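Local structure of vinylacetyl-CoA Delta-isomerase (Nitrosopumilus maritimus SCM1, 6VJR) at residues 76-79 against 80-84; 113-116 against 117-121; 464-467 against 468-472; 488-491 against 492-495. The protein probably acts as an oxygen-tolerant 4-hydroxybutyryl-CoA dehydratase and vinylacetyl-CoA delta-isomerase, carrying FAD and a [4Fe-4S] cluster. All coordinates share one frame; numbering follows the deposited sequence.

In the fold
All four contacts run along single helices, two of them starting at a serine in the N-cap position, and all are partly buried; contacts 1, 2 and 4 have both a buried and a more exposed side. Contact 1 opens helix 77-94 nearest the middle of the chain, with buried leucine and valine. Contact 2 ends the next helix, 101-121, whose outer face is charged; their centres lie about 25 Å apart. Contacts 3 and 4 lie on the consecutive helices 464-475 and 489-494, far from the annotated sites, and touch where Tyr466 meets Phe491. Both meet the second subunit extensively, contact 1 through Leu82 alone, contact 2 not at all. Contact 3 mixes lysines with apolar groups; contact 4 is rich in aromatic rings.

Contact 1 of 4, residues 76-79 against 80-84; sequences SAED and LVLQN
Asp79 and Leu80 lie at the first turn of helix 77-94, where Leu80 N reaches back to Ser76 O in a weak bond of 3.4 Å. Asp79 N donates to Ser76 OG at 3.0 Å, the capping bond of a serine at the N-cap, while the Asp79 carboxylate OD2 takes hydrogen bonds from His72 and from the N of Glu75. A short acidic side chain suits this place, because the carboxylate can turn back to the amide preceding the helix. Asp79 O accepts from Gln83 N at 3.2 Å. Leu80 sends its side chain to the buried side of the helix, where Tyr288 and Arg291 of helix 278-292 pack against it; with CG anti to the carbonyl carbon (chi1 -64°), Leu80 CG comes 3.8 Å from Ser76 O. Glu78 and Leu82 run alongside each other, Glu78 CG touching Leu82 CD1 at 4.0 Å, so methylene meets methyl; Leu82 also packs on Thr497 of the second subunit, which suits an apolar residue. The serine hydroxyl thus gives the Asp79 amide a better partner than its weak bond to Ser76 O, and the negative charge of Asp79 probably interacts favourably with the positive end of the helix dipole.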
ATOM      1  N   SER A  76       8.151  36.043   6.223  1.00 17.88           N
ATOM      2  CA  SER A  76       6.711  35.875   6.113  1.00 18.41           C
ATOM      3  C   SER A  76       6.431  34.425   5.742  1.00 16.38           C
ATOM      4  O   SER A  76       7.342  33.767   5.270  1.00 16.16           O
ATOM      5  CB  SER A  76       6.071  36.782   5.112  1.00 18.55           C
ATOM      6  OG  SER A  76       6.518  36.490   3.793  1.00 18.04           O
ATOM      7  N   ALA A  77       5.170  33.988   5.871  1.00 16.77           N
ATOM      8  CA  ALA A  77       4.773  32.660   5.372  1.00 16.22           C
ATOM      9  C   ALA A  77       4.880  32.647   3.844  1.00 15.43           C
ATOM     10  O   ALA A  77       5.335  31.668   3.262  1.00 15.84           O
ATOM     11  CB  ALA A  77       3.409  32.267   5.853  1.00 18.55           C
ATOM     12  N   GLU A  78       4.595  33.787   3.204  1.00 17.16           N
ATOM     13  CA  GLU A  78       4.715  33.893   1.754  1.00 16.79           C
ATOM     14  C   GLU A  78       6.146  33.582   1.308  1.00 15.15           C
ATOM     15  O   GLU A  78       6.354  32.889   0.293  1.00 16.08           O
ATOM     16  CB  GLU A  78       4.351  35.290   1.264  1.00 20.26           C
ATOM     17  CG  GLU A  78       4.368  35.448  -0.249  1.00 24.38           C
ATOM     18  CD  GLU A  78       3.982  36.860  -0.678  1.00 28.55           C
ATOM     19  OE1 GLU A  78       3.699  37.039  -1.877  1.00 35.04           O
ATOM     20  OE2 GLU A  78       3.946  37.796   0.175  1.00 37.10           O
ATOM     21  N   ASP A  79       7.150  34.055   2.074  1.00 15.20           N
ATOM     22  CA  ASP A  79       8.550  33.783   1.784  1.00 15.25           C
ATOM     23  C   ASP A  79       8.841  32.277   1.830  1.00 14.62           C
ATOM     24  O   ASP A  79       9.634  31.795   1.024  1.00 15.43           O
ATOM     25  CB  ASP A  79       9.486  34.579   2.670  1.00 16.34           C
ATOM     26  CG  ASP A  79       9.674  36.050   2.297  1.00 19.17           C
ATOM     27  OD1 ASP A  79       9.111  36.452   1.247  1.00 22.96           O
ATOM     28  OD2 ASP A  79      10.319  36.813   3.095  1.00 20.50           O
ATOM     29  N   LEU A  80       8.269  31.553   2.797  1.00 13.71           N
ATOM     30  CA  LEU A  80       8.419  30.103   2.871  1.00 13.71           C
ATOM     31  C   LEU A  80       7.804  29.409   1.665  1.00 12.57           C
ATOM     32  O   LEU A  80       8.376  28.481   1.088  1.00 14.30           O
ATOM     33  CB  LEU A  80       7.811  29.631   4.169  1.00 14.23           C
ATOM     34  CG  LEU A  80       8.448  30.116   5.461  1.00 13.57           C
ATOM     35  CD1 LEU A  80       7.624  29.670   6.662  1.00 16.62           C
ATOM     36  CD2 LEU A  80       9.892  29.672   5.563  1.00 15.54           C
ATOM     37  N   VAL A  81       6.608  29.831   1.313  1.00 14.00           N
ATOM     38  CA  VAL A  81       5.948  29.318   0.134  1.00 13.71           C
ATOM     39  C   VAL A  81       6.763  29.549  -1.137  1.00 13.15           C
ATOM     40  O   VAL A  81       6.898  28.656  -1.972  1.00 13.86           O
ATOM     41  CB  VAL A  81       4.530  29.860  -0.016  1.00 15.02           C
ATOM     42  CG1 VAL A  81       3.920  29.406  -1.329  1.00 16.50           C
ATOM     43  CG2 VAL A  81       3.674  29.434   1.146  1.00 17.27           C
ATOM     44  N   LEU A  82       7.344  30.725  -1.288  1.00 13.64           N
ATOM     45  CA  LEU A  82       8.174  31.016  -2.447  1.00 13.52           C
ATOM     46  C   LEU A  82       9.428  30.148  -2.527  1.00 13.53           C
ATOM     47  O   LEU A  82       9.885  29.810  -3.629  1.00 13.96           O
ATOM     48  CB  LEU A  82       8.500  32.495  -2.421  1.00 15.76           C
ATOM     49  CG  LEU A  82       7.358  33.378  -2.924  1.00 17.21           C
ATOM     50  CD1 LEU A  82       7.631  34.805  -2.525  1.00 18.13           C
ATOM     51  CD2 LEU A  82       7.203  33.350  -4.440  1.00 19.49           C
ATOM     52  N   GLN A  83       9.978  29.752  -1.370  1.00 13.42           N
ATOM     53  CA  GLN A  83      11.088  28.791  -1.367  1.00 13.70           C
ATOM     54  C   GLN A  83      10.616  27.511  -2.075  1.00 12.69           C
ATOM     55  O   GLN A  83      11.329  26.990  -2.947  1.00 12.95           O
ATOM     56  CB  GLN A  83      11.541  28.347   0.034  1.00 13.24           C
ATOM     57  CG  GLN A  83      12.169  29.447   0.879  1.00 14.36           C
ATOM     58  CD  GLN A  83      12.456  29.006   2.295  1.00 14.05           C
ATOM     59  OE1 GLN A  83      11.832  28.073   2.812  1.00 16.79           O
ATOM     60  NE2 GLN A  83      13.417  29.640   2.923  1.00 17.18           N
ATOM     61  N   ASN A  84       9.422  27.028  -1.711  1.00 13.23           N
ATOM     62  CA  ASN A  84       8.868  25.795  -2.301  1.00 12.61           C
ATOM     63  C   ASN A  84       8.576  25.933  -3.795  1.00 13.56           C
ATOM     64  O   ASN A  84       8.882  25.058  -4.580  1.00 13.77           O
ATOM     65  CB  ASN A  84       7.618  25.345  -1.560  1.00 13.75           C
ATOM     66  CG  ASN A  84       7.797  24.795  -0.168  1.00 12.75           C
ATOM     67  OD1 ASN A  84       6.829  24.792   0.598  1.00 15.72           O
ATOM     68  ND2 ASN A  84       8.967  24.267   0.168  1.00 14.81           N
TER

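Contact 2 of 4, residues 113-116 against 117-121; sequences TTFE and IDEKH
Ile117 N donates to Thr113 O at 3.0 Å, and its side chain leans back over the same oxygen, Ile117 CG1 lying 3.3 Å from Thr113 O. Because CG1 is anti to the carbonyl carbon (chi1 -59°), CD1 is carried back beside Thr113 CG2, 4.3 Å away; a bulky aliphatic residue suits this buried side, where Phe277, Tyr125 and Met271 also meet it. Asp118 N bonds Thr114 O at 3.1 Å. Its carboxylate grips the link to the next helix and that helix's first amides: OD1 accepts from Thr123 OG1 and Tyr125 N, OD2 from His126 N. Glu119, on the outer side, extends next to Glu116. The two carboxylates are turned 72° apart, and OE1 of Glu119 approaches Glu116 CG at 4.0 Å, whereas the charged oxygens stay farther apart. Each acid has a basic mate beyond the turn, Arg284 for Glu116 and Lys351 for Glu119, which probably eases their mutual repulsion. A water donates to Glu116 O at 2.7 Å and weakly to Glu119 OE1, linking backbone to side chain. Lys120 N closes a weak bond to Glu116 O, its extended chain carrying NZ to a salt bridge with Glu276. His121 N then bonds Ile117 O at 2.8 Å. This is the amphipathic final stretch of helix 101-121, with Asp118 tying it to the start of helix 125-139.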
ATOM      1  N   THR A 113      17.756  30.334  16.239  1.00 16.50           N
ATOM      2  CA  THR A 113      18.417  29.616  17.318  1.00 16.71           C
ATOM      3  C   THR A 113      19.459  30.523  17.986  1.00 16.72           C
ATOM      4  O   THR A 113      19.532  30.592  19.210  1.00 17.77           O
ATOM      5  CB  THR A 113      19.038  28.325  16.807  1.00 17.26           C
ATOM      6  OG1 THR A 113      18.034  27.514  16.202  1.00 17.36           O
ATOM      7  CG2 THR A 113      19.659  27.575  17.971  1.00 17.42           C
ATOM      8  N   THR A 114      20.300  31.219  17.206  1.00 16.44           N
ATOM      9  CA  THR A 114      21.335  32.093  17.778  1.00 17.70           C
ATOM     10  C   THR A 114      20.708  33.167  18.668  1.00 17.02           C
ATOM     11  O   THR A 114      21.269  33.519  19.709  1.00 18.99           O
ATOM     12  CB  THR A 114      22.201  32.729  16.697  1.00 18.11           C
ATOM     13  OG1 THR A 114      21.373  33.389  15.746  1.00 18.25           O
ATOM     14  CG2 THR A 114      23.143  31.725  16.057  1.00 17.59           C
ATOM     15  N   PHE A 115      19.573  33.722  18.231  1.00 18.28           N
ATOM     16  CA  PHE A 115      18.851  34.718  18.997  1.00 19.05           C
ATOM     17  C   PHE A 115      18.507  34.189  20.390  1.00 18.68           C
ATOM     18  O   PHE A 115      18.686  34.892  21.398  1.00 22.75           O
ATOM     19  CB  PHE A 115      17.611  35.154  18.210  1.00 20.91           C
ATOM     20  CG  PHE A 115      16.837  36.272  18.888  1.00 20.63           C
ATOM     21  CD1 PHE A 115      15.945  35.996  19.911  1.00 21.60           C
ATOM     22  CD2 PHE A 115      16.961  37.585  18.463  1.00 24.62           C
ATOM     23  CE1 PHE A 115      15.191  36.992  20.472  1.00 23.95           C
ATOM     24  CE2 PHE A 115      16.222  38.589  19.056  1.00 24.83           C
ATOM     25  CZ  PHE A 115      15.342  38.291  20.060  1.00 24.95           C
ATOM     26  N   GLU A 116      18.049  32.927  20.434  1.00 17.85           N
ATOM     27  CA  GLU A 116      17.595  32.329  21.675  1.00 18.93           C
ATOM     28  C   GLU A 116      18.771  31.942  22.564  1.00 18.15           C
ATOM     29  O   GLU A 116      18.641  32.072  23.768  1.00 20.06           O
ATOM     30  CB  GLU A 116      16.603  31.200  21.432  1.00 20.16           C
ATOM     31  CG  GLU A 116      15.286  31.782  20.912  1.00 23.00           C
ATOM     32  CD  GLU A 116      14.137  30.822  20.672  1.00 25.24           C
ATOM     33  OE1 GLU A 116      13.809  30.122  21.657  1.00 29.03           O
ATOM     34  OE2 GLU A 116      13.550  30.822  19.559  1.00 27.01           O
ATOM     35  N   ILE A 117      19.902  31.497  22.006  1.00 18.87           N
ATOM     36  CA  ILE A 117      21.079  31.267  22.816  1.00 20.13           C
ATOM     37  C   ILE A 117      21.463  32.551  23.541  1.00 20.27           C
ATOM     38  O   ILE A 117      21.710  32.524  24.745  1.00 23.39           O
ATOM     39  CB  ILE A 117      22.258  30.763  21.973  1.00 18.50           C
ATOM     40  CG1 ILE A 117      21.934  29.464  21.242  1.00 18.54           C
ATOM     41  CG2 ILE A 117      23.485  30.626  22.862  1.00 19.19           C
ATOM     42  CD1 ILE A 117      22.976  29.015  20.243  1.00 18.79           C
ATOM     43  N   ASP A 118      21.523  33.669  22.789  1.00 20.44           N
ATOM     44  CA  ASP A 118      21.952  34.959  23.316  1.00 22.76           C
ATOM     45  C   ASP A 118      21.007  35.455  24.407  1.00 23.91           C
ATOM     46  O   ASP A 118      21.463  36.023  25.412  1.00 24.62           O
ATOM     47  CB  ASP A 118      22.069  36.002  22.219  1.00 21.94           C
ATOM     48  CG  ASP A 118      23.191  35.779  21.212  1.00 23.12           C
ATOM     49  OD1 ASP A 118      24.041  34.852  21.432  1.00 22.57           O
ATOM     50  OD2 ASP A 118      23.223  36.536  20.210  1.00 22.61           O
ATOM     51  N   GLU A 119      19.704  35.257  24.189  1.00 23.61           N
ATOM     52  CA  GLU A 119      18.674  35.630  25.154  1.00 24.94           C
ATOM     53  C   GLU A 119      18.974  34.991  26.511  1.00 25.14           C
ATOM     54  O   GLU A 119      18.848  35.643  27.532  1.00 26.93           O
ATOM     55  CB  GLU A 119      17.307  35.294  24.556  1.00 30.05           C
ATOM     56  CG  GLU A 119      16.087  35.741  25.347  1.00 36.35           C
ATOM     57  CD  GLU A 119      14.824  35.343  24.586  1.00 41.41           C
ATOM     58  OE1 GLU A 119      14.724  34.186  24.078  1.00 47.17           O
ATOM     59  OE2 GLU A 119      13.950  36.212  24.460  1.00 45.64           O
ATOM     60  N   LYS A 120      19.403  33.723  26.522  1.00 24.59           N
ATOM     61  CA  LYS A 120      19.687  33.037  27.771  1.00 24.80           C
ATOM     62  C   LYS A 120      21.086  33.373  28.308  1.00 24.84           C
ATOM     63  O   LYS A 120      21.250  33.571  29.511  1.00 27.75           O
ATOM     64  CB  LYS A 120      19.540  31.527  27.570  1.00 24.90           C
ATOM     65  CG  LYS A 120      19.847  30.744  28.825  1.00 25.68           C
ATOM     66  CD  LYS A 120      19.684  29.248  28.682  1.00 28.56           C
ATOM     67  CE  LYS A 120      20.102  28.560  29.956  1.00 32.07           C
ATOM     68  NZ  LYS A 120      20.034  27.104  29.753  1.00 33.87           N
ATOM     69  N   HIS A 121      22.094  33.414  27.422  1.00 24.45           N
ATOM     70  CA  HIS A 121      23.488  33.374  27.838  1.00 25.51           C
ATOM     71  C   HIS A 121      24.153  34.761  27.810  1.00 27.60           C
ATOM     72  O   HIS A 121      25.228  34.957  28.366  1.00 30.69           O
ATOM     73  CB  HIS A 121      24.254  32.350  27.010  1.00 25.39           C
ATOM     74  CG  HIS A 121      23.944  30.942  27.356  1.00 24.99           C
ATOM     75  ND1 HIS A 121      24.568  30.297  28.401  1.00 28.02           N
ATOM     76  CD2 HIS A 121      23.071  30.077  26.842  1.00 23.96           C
ATOM     77  CE1 HIS A 121      24.079  29.059  28.493  1.00 29.84           C
ATOM     78  NE2 HIS A 121      23.172  28.907  27.560  1.00 24.70           N
TER
HETATM   79  O   HOH W   1      16.426  31.502  25.167  1.00 28.56           O

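Contact 3 of 4, residues 464-467 against 468-472; sequences VGYK and KNLAK
Leu470 and Tyr466 meet one turn apart: the leucine methyl CD1 lies 3.9 Å from Tyr466 CE1, approaching the ring obliquely, and CD2 comes to the same ring atom at 4.0 Å. The tyrosine is brought here by CG standing anti to the backbone N (chi1 177°), which leans the outward-pointing ring toward the next turn. Beneath this pair Leu470 N donates to Tyr466 O at 3.1 Å. Cutting Leu470 back to an alanine would remove both methyls and would probably open a gap beside Tyr466 CE1. On another side Val464 and Lys468 are paired, Val464 CG1 touching Lys468 CD at 3.9 Å, while Lys468 N holds Val464 O at 2.8 Å. A lysine works well here since its aliphatic stem packs on valine before a bend at chi3 (72°) sends the amine away. These pairs of residues four apart belong to the regular alpha-helix 464-475, in the 4-hydroxyphenylacetate 3-hydroxylase C-terminal family, of the acyl-CoA dehydrogenase clan. At the start of this helix the carboxylate of Glu486 receives the amides of Gly465 and Tyr466; Asn469 donates through ND2 to Glu482 O. Farther out lies the second subunit, whose Asp312 forms a salt bridge with Lys468 NZ and whose Gln92 bonds the Tyr466 hydroxyl.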
ATOM      1  N   VAL A 464      -2.023  13.055  21.584  1.00 14.17           N
ATOM      2  CA  VAL A 464      -2.800  11.875  21.936  1.00 15.37           C
ATOM      3  C   VAL A 464      -3.768  12.137  23.098  1.00 13.42           C
ATOM      4  O   VAL A 464      -4.914  11.717  23.047  1.00 14.60           O
ATOM      5  CB  VAL A 464      -1.897  10.683  22.277  1.00 19.14           C
ATOM      6  CG1 VAL A 464      -2.716   9.463  22.663  1.00 22.57           C
ATOM      7  CG2 VAL A 464      -1.015  10.343  21.136  1.00 21.65           C
ATOM      8  N   GLY A 465      -3.310  12.838  24.150  1.00 14.10           N
ATOM      9  CA  GLY A 465      -4.178  13.081  25.279  1.00 14.36           C
ATOM     10  C   GLY A 465      -5.397  13.931  24.905  1.00 14.60           C
ATOM     11  O   GLY A 465      -6.493  13.668  25.391  1.00 15.40           O
ATOM     12  N   TYR A 466      -5.171  14.994  24.094  1.00 13.69           N
ATOM     13  CA  TYR A 466      -6.254  15.797  23.582  1.00 14.49           C
ATOM     14  C   TYR A 466      -7.256  14.934  22.831  1.00 12.45           C
ATOM     15  O   TYR A 466      -8.462  15.043  23.033  1.00 13.88           O
ATOM     16  CB  TYR A 466      -5.672  16.914  22.708  1.00 14.68           C
ATOM     17  CG  TYR A 466      -6.611  17.876  21.990  1.00 17.54           C
ATOM     18  CD1 TYR A 466      -7.300  17.502  20.844  1.00 18.17           C
ATOM     19  CD2 TYR A 466      -6.661  19.212  22.332  1.00 21.57           C
ATOM     20  CE1 TYR A 466      -8.095  18.378  20.128  1.00 22.36           C
ATOM     21  CE2 TYR A 466      -7.435  20.110  21.603  1.00 25.04           C
ATOM     22  CZ  TYR A 466      -8.174  19.683  20.510  1.00 24.67           C
ATOM     23  OH  TYR A 466      -8.951  20.529  19.724  1.00 27.73           O
ATOM     24  N   LYS A 467      -6.734  14.072  21.966  1.00 12.49           N
ATOM     25  CA  LYS A 467      -7.586  13.216  21.145  1.00 12.51           C
ATOM     26  C   LYS A 467      -8.361  12.171  21.964  1.00 12.59           C
ATOM     27  O   LYS A 467      -9.540  11.925  21.708  1.00 12.41           O
ATOM     28  CB  LYS A 467      -6.760  12.557  20.032  1.00 12.70           C
ATOM     29  CG  LYS A 467      -6.208  13.559  19.014  1.00 13.23           C
ATOM     30  CD  LYS A 467      -5.316  12.956  17.939  1.00 15.51           C
ATOM     31  CE  LYS A 467      -4.861  14.070  17.016  1.00 17.43           C
ATOM     32  NZ  LYS A 467      -3.982  13.565  16.000  1.00 22.28           N
ATOM     33  N   LYS A 468      -7.716  11.609  22.990  1.00 12.51           N
ATOM     34  CA  LYS A 468      -8.395  10.710  23.911  1.00 13.10           C
ATOM     35  C   LYS A 468      -9.613  11.400  24.529  1.00 11.87           C
ATOM     36  O   LYS A 468     -10.682  10.817  24.636  1.00 13.89           O
ATOM     37  CB  LYS A 468      -7.474  10.206  25.025  1.00 13.40           C
ATOM     38  CG  LYS A 468      -6.404   9.261  24.518  1.00 14.05           C
ATOM     39  CD  LYS A 468      -5.340   8.944  25.547  1.00 17.47           C
ATOM     40  CE  LYS A 468      -5.823   8.074  26.607  1.00 20.08           C
ATOM     41  NZ  LYS A 468      -4.820   7.852  27.639  1.00 22.27           N
ATOM     42  N   ASN A 469      -9.446  12.686  24.878  1.00 12.53           N
ATOM     43  CA  ASN A 469     -10.541  13.420  25.488  1.00 13.30           C
ATOM     44  C   ASN A 469     -11.668  13.675  24.494  1.00 12.20           C
ATOM     45  O   ASN A 469     -12.848  13.651  24.868  1.00 13.97           O
ATOM     46  CB  ASN A 469     -10.036  14.686  26.153  1.00 14.81           C
ATOM     47  CG  ASN A 469      -9.250  14.356  27.411  1.00 17.42           C
ATOM     48  OD1 ASN A 469      -9.259  13.234  27.916  1.00 19.81           O
ATOM     49  ND2 ASN A 469      -8.551  15.319  27.957  1.00 18.80           N
ATOM     50  N   LEU A 470     -11.342  13.913  23.217  1.00 11.88           N
ATOM     51  CA  LEU A 470     -12.381  14.026  22.196  1.00 12.46           C
ATOM     52  C   LEU A 470     -13.236  12.764  22.164  1.00 12.06           C
ATOM     53  O   LEU A 470     -14.454  12.856  22.017  1.00 13.37           O
ATOM     54  CB  LEU A 470     -11.792  14.231  20.808  1.00 13.81           C
ATOM     55  CG  LEU A 470     -10.988  15.509  20.566  1.00 14.04           C
ATOM     56  CD1 LEU A 470     -10.424  15.419  19.153  1.00 15.24           C
ATOM     57  CD2 LEU A 470     -11.755  16.767  20.764  1.00 16.14           C
ATOM     58  N   ALA A 471     -12.556  11.625  22.174  1.00 11.84           N
ATOM     59  CA  ALA A 471     -13.238  10.335  22.048  1.00 12.63           C
ATOM     60  C   ALA A 471     -14.082  10.042  23.296  1.00 12.67           C
ATOM     61  O   ALA A 471     -15.254   9.654  23.186  1.00 13.99           O
ATOM     62  CB  ALA A 471     -12.243   9.254  21.764  1.00 12.91           C
ATOM     63  N   LYS A 472     -13.504  10.283  24.475  1.00 12.07           N
ATOM     64  CA  LYS A 472     -14.222  10.116  25.734  1.00 13.76           C
ATOM     65  C   LYS A 472     -15.502  10.946  25.769  1.00 13.92           C
ATOM     66  O   LYS A 472     -16.558  10.445  26.129  1.00 16.17           O
ATOM     67  CB  LYS A 472     -13.338  10.384  26.953  1.00 14.97           C
ATOM     68  CG  LYS A 472     -12.308   9.310  27.186  1.00 14.85           C
ATOM     69  CD  LYS A 472     -11.412   9.593  28.380  1.00 17.05           C
ATOM     70  CE  LYS A 472     -10.365   8.582  28.578  1.00 17.29           C
ATOM     71  NZ  LYS A 472      -9.607   8.893  29.800  1.00 19.29           N
TER

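Contact 4 of 4, residues 488-491 against 492-495; sequences SEYF and KRVF
Tyr490 O receives Val494 N at 2.8 Å, and the valine's CG2 lies 3.3 Å from the same oxygen. That methyl also sits over one face of the Tyr490 ring, 3.6 Å from its centroid and 17° off the normal, a CH-pi contact. Beta-branching suits Val494: with CG1 anti to the backbone N (chi1 165°), the other methyl is turned back onto the ring. The ring's edge is met by Arg493 NH2, 3.7 Å from Tyr490 CD1, with guanidinium and ring planes 58° apart. Arg493 is steered by Asp358, which forms a salt bridge with its NE, and the tyrosine hydroxyl bonds Glu334 of the second subunit. Replacing Tyr490 by an alanine would probably cost Val494 CG2 its CH-pi contact and leave Glu334 of the second subunit without the phenol hydroxyl. On the outer side Lys492 NZ makes a salt bridge to Glu489 OE1 at 3.0 Å, on the syn side and somewhat out of the carboxylate plane. Phe491 and Phe495 lie side by side and meet obliquely, Phe491 CD1 to Phe495 CE2 at 3.8 Å, and Lys89 of the second subunit forms a cation-pi contact with Phe495. Helix 489-494 thus divides its chemistry: a surface ion pair, probably weakened by water, and aromatic and aliphatic groups against the neighbouring subunit and helices of its own chain, where burial of apolar surface probably contributes most.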
ATOM      1  N   SER A 488       1.167  21.023  22.883  0.59 19.17           N
ATOM      2  CA  SER A 488      -0.152  21.298  22.339  0.59 20.57           C
ATOM      3  C   SER A 488      -0.087  22.297  21.190  0.59 19.12           C
ATOM      4  O   SER A 488      -1.114  22.803  20.753  0.59 18.20           O
ATOM      5  CB  SER A 488      -1.085  21.784  23.403  0.59 23.36           C
ATOM      6  OG  SER A 488      -0.651  23.031  23.897  0.59 26.56           O
ATOM      7  N   GLU A 489       1.100  22.507  20.633  1.00 18.70           N
ATOM      8  CA  GLU A 489       1.308  23.603  19.698  1.00 19.55           C
ATOM      9  C   GLU A 489       0.615  23.354  18.365  1.00 17.30           C
ATOM     10  O   GLU A 489       0.133  24.281  17.749  1.00 19.68           O
ATOM     11  CB  GLU A 489       2.799  23.885  19.535  1.00 22.60           C
ATOM     12  CG  GLU A 489       3.422  24.453  20.808  1.00 24.11           C
ATOM     13  CD  GLU A 489       2.583  25.514  21.530  1.00 33.86           C
ATOM     14  OE1 GLU A 489       2.054  25.215  22.659  1.00 43.36           O
ATOM     15  OE2 GLU A 489       2.421  26.634  20.965  1.00 38.75           O
ATOM     16  N   TYR A 490       0.462  22.095  17.942  1.00 16.34           N
ATOM     17  CA  TYR A 490      -0.011  21.871  16.569  1.00 15.80           C
ATOM     18  C   TYR A 490      -1.454  22.346  16.421  1.00 15.76           C
ATOM     19  O   TYR A 490      -1.806  23.037  15.444  1.00 15.80           O
ATOM     20  CB  TYR A 490       0.114  20.416  16.115  1.00 15.67           C
ATOM     21  CG  TYR A 490      -0.382  20.164  14.684  1.00 14.59           C
ATOM     22  CD1 TYR A 490       0.062  20.894  13.590  1.00 15.36           C
ATOM     23  CD2 TYR A 490      -1.320  19.177  14.412  1.00 15.92           C
ATOM     24  CE1 TYR A 490      -0.415  20.656  12.299  1.00 14.71           C
ATOM     25  CE2 TYR A 490      -1.789  18.927  13.124  1.00 15.46           C
ATOM     26  CZ  TYR A 490      -1.311  19.645  12.046  1.00 14.87           C
ATOM     27  OH  TYR A 490      -1.741  19.462  10.741  1.00 17.18           O
ATOM     28  N   PHE A 491      -2.342  21.911  17.340  1.00 16.86           N
ATOM     29  CA  PHE A 491      -3.738  22.333  17.256  1.00 17.03           C
ATOM     30  C   PHE A 491      -3.912  23.831  17.488  1.00 17.25           C
ATOM     31  O   PHE A 491      -4.863  24.431  16.952  1.00 19.25           O
ATOM     32  CB  PHE A 491      -4.692  21.468  18.069  1.00 17.69           C
ATOM     33  CG  PHE A 491      -4.988  20.129  17.430  1.00 17.48           C
ATOM     34  CD1 PHE A 491      -5.071  19.981  16.062  1.00 20.12           C
ATOM     35  CD2 PHE A 491      -5.188  19.007  18.210  1.00 19.37           C
ATOM     36  CE1 PHE A 491      -5.341  18.723  15.496  1.00 21.12           C
ATOM     37  CE2 PHE A 491      -5.482  17.773  17.622  1.00 20.46           C
ATOM     38  CZ  PHE A 491      -5.506  17.636  16.272  1.00 19.24           C
ATOM     39  N   LYS A 492      -2.980  24.454  18.200  1.00 18.02           N
ATOM     40  CA  LYS A 492      -2.992  25.909  18.269  1.00 19.18           C
ATOM     41  C   LYS A 492      -2.784  26.533  16.895  1.00 18.26           C
ATOM     42  O   LYS A 492      -3.418  27.518  16.599  1.00 20.88           O
ATOM     43  CB  LYS A 492      -1.995  26.410  19.303  1.00 20.75           C
ATOM     44  CG  LYS A 492      -2.418  26.060  20.703  1.00 24.25           C
ATOM     45  CD  LYS A 492      -1.378  26.519  21.708  1.00 29.38           C
ATOM     46  CE  LYS A 492      -1.620  26.023  23.071  1.00 34.69           C
ATOM     47  NZ  LYS A 492      -0.411  26.333  23.834  1.00 39.77           N
ATOM     48  N   ARG A 493      -1.896  25.975  16.074  1.00 17.58           N
ATOM     49  CA  ARG A 493      -1.690  26.466  14.720  1.00 18.00           C
ATOM     50  C   ARG A 493      -2.898  26.122  13.836  1.00 17.99           C
ATOM     51  O   ARG A 493      -3.390  26.950  13.029  1.00 20.29           O
ATOM     52  CB  ARG A 493      -0.364  25.944  14.158  1.00 19.87           C
ATOM     53  CG  ARG A 493       0.913  26.395  14.856  1.00 21.92           C
ATOM     54  CD  ARG A 493       2.137  25.998  14.047  1.00 23.97           C
ATOM     55  NE  ARG A 493       2.362  24.548  13.912  1.00 24.65           N
ATOM     56  CZ  ARG A 493       3.029  23.746  14.761  1.00 25.82           C
ATOM     57  NH1 ARG A 493       3.504  24.237  15.897  1.00 29.66           N
ATOM     58  NH2 ARG A 493       3.261  22.467  14.452  1.00 24.46           N
ATOM     59  N   VAL A 494      -3.378  24.891  13.959  1.00 16.63           N
ATOM     60  CA  VAL A 494      -4.458  24.436  13.096  1.00 17.12           C
ATOM     61  C   VAL A 494      -5.703  25.304  13.260  1.00 17.74           C
ATOM     62  O   VAL A 494      -6.338  25.684  12.268  1.00 20.22           O
ATOM     63  CB  VAL A 494      -4.772  22.947  13.352  1.00 16.24           C
ATOM     64  CG1 VAL A 494      -6.120  22.529  12.757  1.00 18.43           C
ATOM     65  CG2 VAL A 494      -3.656  22.056  12.835  1.00 17.31           C
ATOM     66  N   PHE A 495      -6.047  25.646  14.505  1.00 17.40           N
ATOM     67  CA  PHE A 495      -7.275  26.383  14.775  1.00 17.86           C
ATOM     68  C   PHE A 495      -7.069  27.894  14.964  1.00 20.23           C
ATOM     69  O   PHE A 495      -8.013  28.589  15.316  1.00 22.03           O
ATOM     70  CB  PHE A 495      -7.996  25.749  15.964  1.00 18.48           C
ATOM     71  CG  PHE A 495      -8.446  24.315  15.680  1.00 17.35           C
ATOM     72  CD1 PHE A 495      -9.267  23.995  14.596  1.00 15.62           C
ATOM     73  CD2 PHE A 495      -7.988  23.274  16.460  1.00 17.04           C
ATOM     74  CE1 PHE A 495      -9.632  22.675  14.331  1.00 15.80           C
ATOM     75  CE2 PHE A 495      -8.368  21.959  16.190  1.00 16.99           C
ATOM     76  CZ  PHE A 495      -9.182  21.674  15.121  1.00 16.49           C
TER